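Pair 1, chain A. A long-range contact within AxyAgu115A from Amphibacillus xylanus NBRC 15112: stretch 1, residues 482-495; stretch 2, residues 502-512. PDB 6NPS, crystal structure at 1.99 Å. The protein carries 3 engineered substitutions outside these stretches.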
# COMPACT_ATOMS: atom_id res chain seq x y z
N THR A 482 -37.10 18.29 11.01
CA THR A 482 -35.95 19.09 10.57
C THR A 482 -35.99 19.30 9.06
O THR A 482 -35.46 20.30 8.57
CB THR A 482 -34.60 18.47 11.01
OG1 THR A 482 -34.46 17.15 10.48
CG2 THR A 482 -34.50 18.38 12.57
N ASP A 483 -36.61 18.39 8.30
CA ASP A 483 -36.86 18.67 6.89
C ASP A 483 -37.77 19.88 6.72
O ASP A 483 -37.52 20.74 5.87
CB ASP A 483 -37.49 17.47 6.18
CG ASP A 483 -36.50 16.36 5.88
OD1 ASP A 483 -35.29 16.52 6.20
OD2 ASP A 483 -36.93 15.33 5.32
N ASP A 484 -38.88 19.92 7.46
CA ASP A 484 -39.73 21.11 7.47
C ASP A 484 -38.97 22.35 7.92
O ASP A 484 -39.16 23.44 7.36
CB ASP A 484 -40.94 20.88 8.38
CG ASP A 484 -41.97 19.96 7.74
OD1 ASP A 484 -41.85 19.65 6.53
OD2 ASP A 484 -42.90 19.53 8.46
N TYR A 485 -38.10 22.23 8.93
CA TYR A 485 -37.29 23.39 9.33
C TYR A 485 -36.45 23.87 8.16
O TYR A 485 -36.39 25.07 7.86
CB TYR A 485 -36.36 23.07 10.51
CG TYR A 485 -35.61 24.34 10.92
CD1 TYR A 485 -36.17 25.21 11.84
CD2 TYR A 485 -34.38 24.69 10.33
CE1 TYR A 485 -35.51 26.41 12.21
CE2 TYR A 485 -33.73 25.87 10.67
CZ TYR A 485 -34.30 26.72 11.61
OH TYR A 485 -33.66 27.88 11.95
N THR A 486 -35.79 22.93 7.48
CA THR A 486 -34.91 23.30 6.37
C THR A 486 -35.70 24.02 5.30
O THR A 486 -35.29 25.09 4.82
CB THR A 486 -34.23 22.04 5.81
OG1 THR A 486 -33.58 21.37 6.89
CG2 THR A 486 -33.17 22.35 4.73
N LYS A 487 -36.89 23.50 4.97
CA LYS A 487 -37.68 24.13 3.92
C LYS A 487 -38.12 25.51 4.34
O LYS A 487 -38.16 26.43 3.52
CB LYS A 487 -38.89 23.27 3.57
CG LYS A 487 -38.45 21.93 2.96
CD LYS A 487 -39.69 21.11 2.57
CE LYS A 487 -39.33 20.07 1.51
NZ LYS A 487 -39.24 18.68 2.02
N GLN A 488 -38.51 25.68 5.61
CA GLN A 488 -38.84 27.02 6.09
C GLN A 488 -37.63 27.94 6.06
O GLN A 488 -37.76 29.15 5.81
CB GLN A 488 -39.43 26.94 7.51
CG GLN A 488 -40.88 26.43 7.44
CD GLN A 488 -41.54 26.22 8.80
OE1 GLN A 488 -41.42 27.04 9.71
NE2 GLN A 488 -42.26 25.11 8.92
N TRP A 489 -36.45 27.39 6.35
CA TRP A 489 -35.26 28.22 6.31
C TRP A 489 -34.94 28.64 4.87
O TRP A 489 -34.55 29.78 4.63
CB TRP A 489 -34.09 27.45 6.93
CG TRP A 489 -32.81 28.19 7.11
CD1 TRP A 489 -32.41 28.93 8.23
CD2 TRP A 489 -31.71 28.23 6.18
NE1 TRP A 489 -31.14 29.42 8.02
CE2 TRP A 489 -30.69 29.01 6.78
CE3 TRP A 489 -31.49 27.66 4.90
CZ2 TRP A 489 -29.47 29.26 6.14
CZ3 TRP A 489 -30.30 27.93 4.26
CH2 TRP A 489 -29.29 28.72 4.88
N ILE A 490 -35.13 27.73 3.91
CA ILE A 490 -34.94 28.08 2.49
C ILE A 490 -35.91 29.19 2.06
O ILE A 490 -35.53 30.14 1.38
CB ILE A 490 -35.09 26.82 1.62
CG1 ILE A 490 -33.90 25.92 1.87
CG2 ILE A 490 -35.24 27.19 0.11
CD1 ILE A 490 -34.17 24.46 1.47
N GLU A 491 -37.17 29.09 2.48
CA GLU A 491 -38.15 30.13 2.15
C GLU A 491 -37.72 31.48 2.71
O GLU A 491 -37.89 32.52 2.05
CB GLU A 491 -39.51 29.74 2.71
CG GLU A 491 -40.65 30.58 2.17
CD GLU A 491 -40.91 30.28 0.71
OE1 GLU A 491 -41.31 31.20 -0.04
OE2 GLU A 491 -40.70 29.11 0.33
N GLN A 492 -37.18 31.48 3.93
CA GLN A 492 -36.74 32.71 4.59
C GLN A 492 -35.59 33.38 3.84
O GLN A 492 -35.54 34.60 3.74
CB GLN A 492 -36.35 32.37 6.03
CG GLN A 492 -35.92 33.50 6.93
CD GLN A 492 -35.66 32.97 8.35
OE1 GLN A 492 -34.69 32.23 8.59
NE2 GLN A 492 -36.56 33.30 9.28
N GLN A 493 -34.65 32.59 3.31
CA GLN A 493 -33.56 33.17 2.52
C GLN A 493 -33.95 33.47 1.07
O GLN A 493 -33.39 34.40 0.48
CB GLN A 493 -32.34 32.26 2.50
CG GLN A 493 -31.98 31.58 3.79
CD GLN A 493 -32.08 32.47 4.99
OE1 GLN A 493 -31.73 33.66 4.92
NE2 GLN A 493 -32.56 31.92 6.11
N PHE A 494 -34.83 32.68 0.45
CA PHE A 494 -34.95 32.72 -1.01
C PHE A 494 -36.37 33.02 -1.50
O PHE A 494 -36.65 32.86 -2.69
CB PHE A 494 -34.44 31.42 -1.61
CG PHE A 494 -32.98 31.23 -1.39
CD1 PHE A 494 -32.07 32.13 -1.93
CD2 PHE A 494 -32.50 30.18 -0.63
CE1 PHE A 494 -30.69 31.98 -1.70
CE2 PHE A 494 -31.10 30.03 -0.39
CZ PHE A 494 -30.22 30.93 -0.93
N ALA A 495 -37.26 33.50 -0.62
CA ALA A 495 -38.58 33.94 -1.07
C ALA A 495 -38.44 34.96 -2.18
O ALA A 495 -37.67 35.92 -2.06
CB ALA A 495 -39.36 34.54 0.10
N GLN A 502 -37.45 25.27 -7.78
CA GLN A 502 -36.07 25.63 -7.44
C GLN A 502 -35.81 25.49 -5.94
O GLN A 502 -34.72 25.05 -5.52
CB GLN A 502 -35.77 27.04 -7.92
CG GLN A 502 -35.80 27.15 -9.44
CD GLN A 502 -35.71 28.57 -9.92
OE1 GLN A 502 -36.45 29.44 -9.46
NE2 GLN A 502 -34.77 28.82 -10.83
N LYS A 503 -36.79 25.87 -5.11
CA LYS A 503 -36.62 25.71 -3.67
C LYS A 503 -36.54 24.25 -3.27
O LYS A 503 -35.82 23.91 -2.33
CB LYS A 503 -37.74 26.42 -2.91
CG LYS A 503 -37.52 27.90 -2.90
CD LYS A 503 -38.57 28.69 -2.15
CE LYS A 503 -39.90 28.61 -2.88
NZ LYS A 503 -40.81 29.73 -2.48
N ASP A 504 -37.21 23.35 -4.00
CA ASP A 504 -37.02 21.96 -3.61
C ASP A 504 -35.67 21.46 -4.07
O ASP A 504 -35.12 20.52 -3.47
CB ASP A 504 -38.12 21.05 -4.14
CG ASP A 504 -38.12 19.67 -3.43
OD1 ASP A 504 -38.75 19.54 -2.36
OD2 ASP A 504 -37.46 18.74 -3.93
N LYS A 505 -35.10 22.04 -5.11
CA LYS A 505 -33.74 21.68 -5.47
C LYS A 505 -32.76 22.16 -4.40
O LYS A 505 -31.83 21.43 -4.02
CB LYS A 505 -33.39 22.23 -6.84
CG LYS A 505 -34.12 21.47 -7.98
CD LYS A 505 -33.86 22.11 -9.34
CE LYS A 505 -34.59 21.30 -10.42
NZ LYS A 505 -34.27 21.84 -11.75
N VAL A 506 -32.97 23.38 -3.87
CA VAL A 506 -32.13 23.85 -2.76
C VAL A 506 -32.23 22.89 -1.58
O VAL A 506 -31.23 22.57 -0.93
CB VAL A 506 -32.52 25.28 -2.34
CG1 VAL A 506 -31.73 25.69 -1.05
CG2 VAL A 506 -32.24 26.24 -3.50
N PHE A 507 -33.44 22.39 -1.30
CA PHE A 507 -33.57 21.42 -0.22
C PHE A 507 -32.74 20.16 -0.49
O PHE A 507 -32.04 19.67 0.41
CB PHE A 507 -35.04 21.05 -0.00
CG PHE A 507 -35.22 19.96 1.01
CD1 PHE A 507 -35.07 20.23 2.37
CD2 PHE A 507 -35.43 18.65 0.62
CE1 PHE A 507 -35.18 19.23 3.31
CE2 PHE A 507 -35.54 17.64 1.55
CZ PHE A 507 -35.41 17.93 2.92
N GLU A 508 -32.80 19.61 -1.72
CA GLU A 508 -31.94 18.47 -2.05
C GLU A 508 -30.47 18.77 -1.79
O GLU A 508 -29.74 17.88 -1.36
CB GLU A 508 -32.10 18.08 -3.52
CG GLU A 508 -33.46 17.51 -3.89
CD GLU A 508 -33.50 17.03 -5.34
OE1 GLU A 508 -32.75 16.07 -5.69
OE2 GLU A 508 -34.26 17.61 -6.15
N LEU A 509 -30.00 19.98 -2.13
CA LEU A 509 -28.59 20.33 -1.97
C LEU A 509 -28.20 20.37 -0.50
O LEU A 509 -27.17 19.81 -0.11
CB LEU A 509 -28.28 21.70 -2.61
CG LEU A 509 -28.40 21.73 -4.12
CD1 LEU A 509 -28.16 23.12 -4.68
CD2 LEU A 509 -27.40 20.74 -4.74
N LEU A 510 -29.00 21.06 0.33
CA LEU A 510 -28.62 21.28 1.73
C LEU A 510 -28.71 19.99 2.51
O LEU A 510 -27.78 19.63 3.26
CB LEU A 510 -29.52 22.34 2.39
CG LEU A 510 -29.50 23.73 1.80
CD1 LEU A 510 -30.40 24.69 2.63
CD2 LEU A 510 -28.07 24.20 1.80
N ASN A 511 -29.83 19.29 2.36
CA ASN A 511 -30.01 17.99 2.99
C ASN A 511 -29.00 16.99 2.45
O ASN A 511 -28.42 16.20 3.22
CB ASN A 511 -31.43 17.49 2.75
CG ASN A 511 -31.84 16.46 3.75
OD1 ASN A 511 -32.14 16.78 4.90
ND2 ASN A 511 -31.86 15.20 3.34
N GLY A 512 -28.77 17.02 1.14
CA GLY A 512 -27.78 16.21 0.47
C GLY A 512 -26.35 16.39 0.95
O GLY A 512 -25.73 15.41 1.39
O HOH W 1 -31.39 19.32 6.78

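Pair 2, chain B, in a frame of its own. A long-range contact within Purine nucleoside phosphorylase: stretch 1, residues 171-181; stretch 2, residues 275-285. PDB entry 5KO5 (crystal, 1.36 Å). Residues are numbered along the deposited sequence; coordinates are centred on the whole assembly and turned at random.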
# COMPACT_ATOMS: atom_id res chain seq x y z
N LEU B 171 -2.04 -19.10 24.31
CA LEU B 171 -2.42 -20.43 24.79
C LEU B 171 -2.68 -21.38 23.64
O LEU B 171 -2.36 -22.57 23.72
CB LEU B 171 -3.63 -20.33 25.70
CG LEU B 171 -3.38 -19.68 27.06
CD1 LEU B 171 -4.65 -19.66 27.90
CD2 LEU B 171 -2.26 -20.41 27.79
N LEU B 172 -3.27 -20.89 22.55
CA LEU B 172 -3.52 -21.76 21.41
C LEU B 172 -2.22 -22.18 20.74
O LEU B 172 -2.09 -23.33 20.29
CB LEU B 172 -4.45 -21.07 20.41
CG LEU B 172 -5.88 -20.78 20.84
CD1 LEU B 172 -6.65 -20.14 19.69
CD2 LEU B 172 -6.56 -22.03 21.31
N GLN B 173 -1.26 -21.26 20.63
CA GLN B 173 0.06 -21.63 20.12
C GLN B 173 0.70 -22.69 21.00
O GLN B 173 1.28 -23.66 20.50
CB GLN B 173 0.97 -20.40 20.05
CG GLN B 173 0.57 -19.35 19.03
CD GLN B 173 1.43 -18.11 19.14
OE1 GLN B 173 2.66 -18.19 19.09
NE2 GLN B 173 0.80 -16.96 19.32
N GLN B 174 0.58 -22.54 22.33
CA GLN B 174 1.17 -23.50 23.24
C GLN B 174 0.51 -24.87 23.11
O GLN B 174 1.20 -25.90 23.13
CB GLN B 174 1.06 -22.98 24.67
CG GLN B 174 1.88 -21.73 24.92
CD GLN B 174 1.62 -21.10 26.28
OE1 GLN B 174 1.02 -21.71 27.16
NE2 GLN B 174 2.07 -19.86 26.46
N LEU B 175 -0.82 -24.90 22.95
CA LEU B 175 -1.51 -26.18 22.76
C LEU B 175 -1.09 -26.85 21.46
O LEU B 175 -0.85 -28.06 21.42
CB LEU B 175 -3.02 -25.97 22.81
CG LEU B 175 -3.92 -27.18 22.50
CD1 LEU B 175 -3.64 -28.34 23.45
CD2 LEU B 175 -5.38 -26.78 22.54
N ALA B 176 -1.00 -26.08 20.37
CA ALA B 176 -0.56 -26.65 19.09
C ALA B 176 0.82 -27.27 19.21
O ALA B 176 1.06 -28.39 18.74
CB ALA B 176 -0.60 -25.59 17.99
N LEU B 177 1.76 -26.56 19.86
CA LEU B 177 3.10 -27.10 20.04
C LEU B 177 3.07 -28.35 20.91
O LEU B 177 3.76 -29.33 20.62
CB LEU B 177 4.03 -26.05 20.66
CG LEU B 177 5.46 -26.55 20.91
CD1 LEU B 177 6.13 -26.93 19.59
CD2 LEU B 177 6.30 -25.53 21.67
N LYS B 178 2.26 -28.33 21.98
CA LYS B 178 2.20 -29.48 22.88
C LYS B 178 1.76 -30.74 22.14
O LYS B 178 2.31 -31.82 22.35
CB LYS B 178 1.24 -29.19 24.04
CG LYS B 178 1.12 -30.33 25.03
CD LYS B 178 1.97 -30.08 26.25
CE LYS B 178 1.31 -29.06 27.17
NZ LYS B 178 2.17 -28.75 28.34
N ILE B 179 0.76 -30.61 21.26
CA ILE B 179 0.28 -31.76 20.50
C ILE B 179 1.34 -32.25 19.53
O ILE B 179 1.49 -33.45 19.31
CB ILE B 179 -1.06 -31.41 19.81
CG1 ILE B 179 -2.15 -31.25 20.87
CG2 ILE B 179 -1.43 -32.49 18.80
CD1 ILE B 179 -3.40 -30.57 20.35
N ALA B 180 2.11 -31.32 18.93
CA ALA B 180 3.20 -31.74 18.06
C ALA B 180 4.25 -32.53 18.84
O ALA B 180 4.78 -33.52 18.34
CB ALA B 180 3.84 -30.52 17.40
N GLN B 181 4.55 -32.10 20.07
CA GLN B 181 5.50 -32.83 20.90
C GLN B 181 4.98 -34.22 21.24
O GLN B 181 5.75 -35.20 21.22
CB GLN B 181 5.80 -32.04 22.17
CG GLN B 181 6.43 -30.68 21.92
CD GLN B 181 6.41 -29.79 23.15
OE1 GLN B 181 5.65 -30.03 24.09
NE2 GLN B 181 7.26 -28.77 23.15
N MET B 275 -4.52 -34.36 10.95
CA MET B 275 -4.48 -35.04 12.24
C MET B 275 -4.18 -34.03 13.35
O MET B 275 -4.82 -34.06 14.41
CB MET B 275 -3.41 -36.15 12.18
CG MET B 275 -3.39 -37.10 13.37
SD MET B 275 -2.64 -36.38 14.84
CE MET B 275 -1.12 -35.77 14.17
N TRP B 276 -3.24 -33.12 13.11
CA TRP B 276 -2.87 -32.14 14.11
C TRP B 276 -4.05 -31.25 14.47
O TRP B 276 -4.37 -31.06 15.65
CB TRP B 276 -1.75 -31.29 13.53
CG TRP B 276 -1.02 -30.39 14.47
CD1 TRP B 276 -1.07 -30.40 15.84
CD2 TRP B 276 -0.09 -29.37 14.11
NE1 TRP B 276 -0.23 -29.43 16.34
CE2 TRP B 276 0.38 -28.79 15.30
CE3 TRP B 276 0.39 -28.89 12.88
CZ2 TRP B 276 1.31 -27.74 15.30
CZ3 TRP B 276 1.31 -27.86 12.88
CH2 TRP B 276 1.76 -27.29 14.09
N PHE B 277 -4.72 -30.70 13.45
CA PHE B 277 -5.83 -29.79 13.71
C PHE B 277 -7.03 -30.51 14.30
O PHE B 277 -7.75 -29.93 15.12
CB PHE B 277 -6.16 -28.99 12.44
CG PHE B 277 -5.42 -27.69 12.35
CD1 PHE B 277 -4.04 -27.66 12.46
CD2 PHE B 277 -6.10 -26.51 12.21
CE1 PHE B 277 -3.35 -26.45 12.41
CE2 PHE B 277 -5.42 -25.30 12.14
CZ PHE B 277 -4.04 -25.28 12.25
N LYS B 278 -7.28 -31.76 13.91
CA LYS B 278 -8.34 -32.52 14.57
C LYS B 278 -8.07 -32.64 16.06
O LYS B 278 -8.96 -32.42 16.88
CB LYS B 278 -8.49 -33.90 13.91
CG LYS B 278 -9.60 -34.77 14.48
CD LYS B 278 -9.68 -36.09 13.71
CE LYS B 278 -10.70 -37.03 14.29
NZ LYS B 278 -10.74 -38.32 13.53
N GLU B 279 -6.82 -32.93 16.44
CA GLU B 279 -6.49 -33.05 17.86
C GLU B 279 -6.55 -31.70 18.56
O GLU B 279 -7.00 -31.62 19.71
CB GLU B 279 -5.12 -33.71 18.04
CG GLU B 279 -4.70 -33.91 19.50
CD GLU B 279 -5.52 -34.96 20.23
OE1 GLU B 279 -6.34 -35.65 19.59
OE2 GLU B 279 -5.33 -35.10 21.45
N ILE B 280 -6.11 -30.63 17.89
CA ILE B 280 -6.27 -29.29 18.47
C ILE B 280 -7.73 -29.03 18.79
O ILE B 280 -8.08 -28.57 19.89
CB ILE B 280 -5.68 -28.22 17.54
CG1 ILE B 280 -4.15 -28.33 17.49
CG2 ILE B 280 -6.10 -26.82 18.01
CD1 ILE B 280 -3.51 -27.52 16.37
N ILE B 281 -8.62 -29.34 17.84
CA ILE B 281 -10.05 -29.13 18.04
C ILE B 281 -10.56 -29.92 19.25
O ILE B 281 -11.26 -29.37 20.11
CB ILE B 281 -10.83 -29.47 16.75
CG1 ILE B 281 -10.51 -28.43 15.66
CG2 ILE B 281 -12.33 -29.52 17.01
CD1 ILE B 281 -11.01 -28.81 14.28
N THR B 282 -10.20 -31.20 19.34
CA THR B 282 -10.67 -32.01 20.47
C THR B 282 -10.13 -31.49 21.80
O THR B 282 -10.77 -31.68 22.84
CB THR B 282 -10.26 -33.48 20.31
OG1 THR B 282 -8.88 -33.64 20.67
CG2 THR B 282 -10.47 -33.95 18.90
N ARG B 283 -8.97 -30.84 21.78
CA ARG B 283 -8.31 -30.41 23.01
C ARG B 283 -8.63 -28.98 23.41
O ARG B 283 -8.27 -28.56 24.51
CB ARG B 283 -6.79 -30.60 22.88
CG ARG B 283 -6.37 -32.06 22.70
CD ARG B 283 -6.09 -32.74 24.03
NE ARG B 283 -4.89 -32.19 24.67
CZ ARG B 283 -3.66 -32.61 24.42
NH1 ARG B 283 -3.45 -33.59 23.55
NH2 ARG B 283 -2.63 -32.05 25.04
N LEU B 284 -9.30 -28.22 22.54
CA LEU B 284 -9.65 -26.85 22.87
C LEU B 284 -10.48 -26.79 24.14
O LEU B 284 -11.27 -27.70 24.42
CB LEU B 284 -10.46 -26.24 21.72
CG LEU B 284 -9.57 -25.90 20.54
CD1 LEU B 284 -10.36 -25.33 19.37
CD2 LEU B 284 -8.49 -24.94 20.99
N PRO B 285 -10.32 -25.75 24.95
CA PRO B 285 -11.14 -25.61 26.15
C PRO B 285 -12.62 -25.44 25.80
O PRO B 285 -12.97 -24.92 24.74
CB PRO B 285 -10.59 -24.34 26.82
CG PRO B 285 -9.91 -23.60 25.72
CD PRO B 285 -9.35 -24.65 24.81

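Two helices that cross at a fixed distance and angle pose one packing problem, and pairs 1 and 2 answer it with largely different side chains. In pair 1 the helix axes approach to 9.8 Å with 123° between their N-to-C directions; in pair 2 the values are 9.9 Å and 124°. Fourteen central residues superpose with an RMSD of 0.2 Å, so differences between the contacts lie in the side chains rather than in the backbone.

One position is solved identically. Ile A490 matches Ile B179, both with chi1 m and chi2 t, and each is a knob in a hole of four residues. The walls differ. Ile A490 sits among Lys A503, Val A506, Phe A507 and Leu A510, with its CG1 3.6 Å from CG1 of Val A506. Ile B179 sits among the matching Trp B276, Glu B279, Ile B280 and Arg B283. In both pockets the aliphatic part of a polar residue does apolar work: CG of Lys A503 lies 3.8 Å from CG2 of Ile A490, and CG of Glu B279 lies 3.6 Å from CG2 of Ile B179. Pair 2 adds a flat polar wall, the guanidinium of Arg B283, with CG1 of Ile B179 over one face. A salt bridge from Arg B283 NH1 to Glu B279 OE2 (3.2 Å) joins two walls of this pocket, where pair 1 has Leu A510 and Val A506.

At the closest backbone approach, bulk is distributed differently. Phe A507 is a second knob, among Asp A483, Thr A486, Lys A487 and Ile A490, and NZ of Lys A487 stands over its face, 4.0 Å from the centroid of the Phe A507 ring, in a cation-pi contact. The matched residues, Ala B176 and Ile B280, are smaller and meet through CB of Ala B176 and CD1 of Ile B280 at 3.8 Å.

The match of Lys A503 with Trp B276 shows two ways of using a polar nitrogen. Lys A503 NZ forms a salt bridge with Glu A491, 2.9 Å from its OE2. Trp B276 instead donates from NE1 to the backbone O of Ala B176 at 2.9 Å, a bond that needs no charged partner; Ala B180 stands where pair 1 has Glu A491.

Towards the other end, Thr A486 matches Leu B175 and Asn A511 matches Leu B284. In pair 1 a water donates to OG1 of Thr A486 (3.0 Å) and to OD1 of Asn A511 (3.2 Å), bridging the helices; in pair 2 the leucines touch directly, CD2 of Leu B175 to CD2 of Leu B284 at 3.9 Å. A shared backbone thus fixes the positions, not the chemistry.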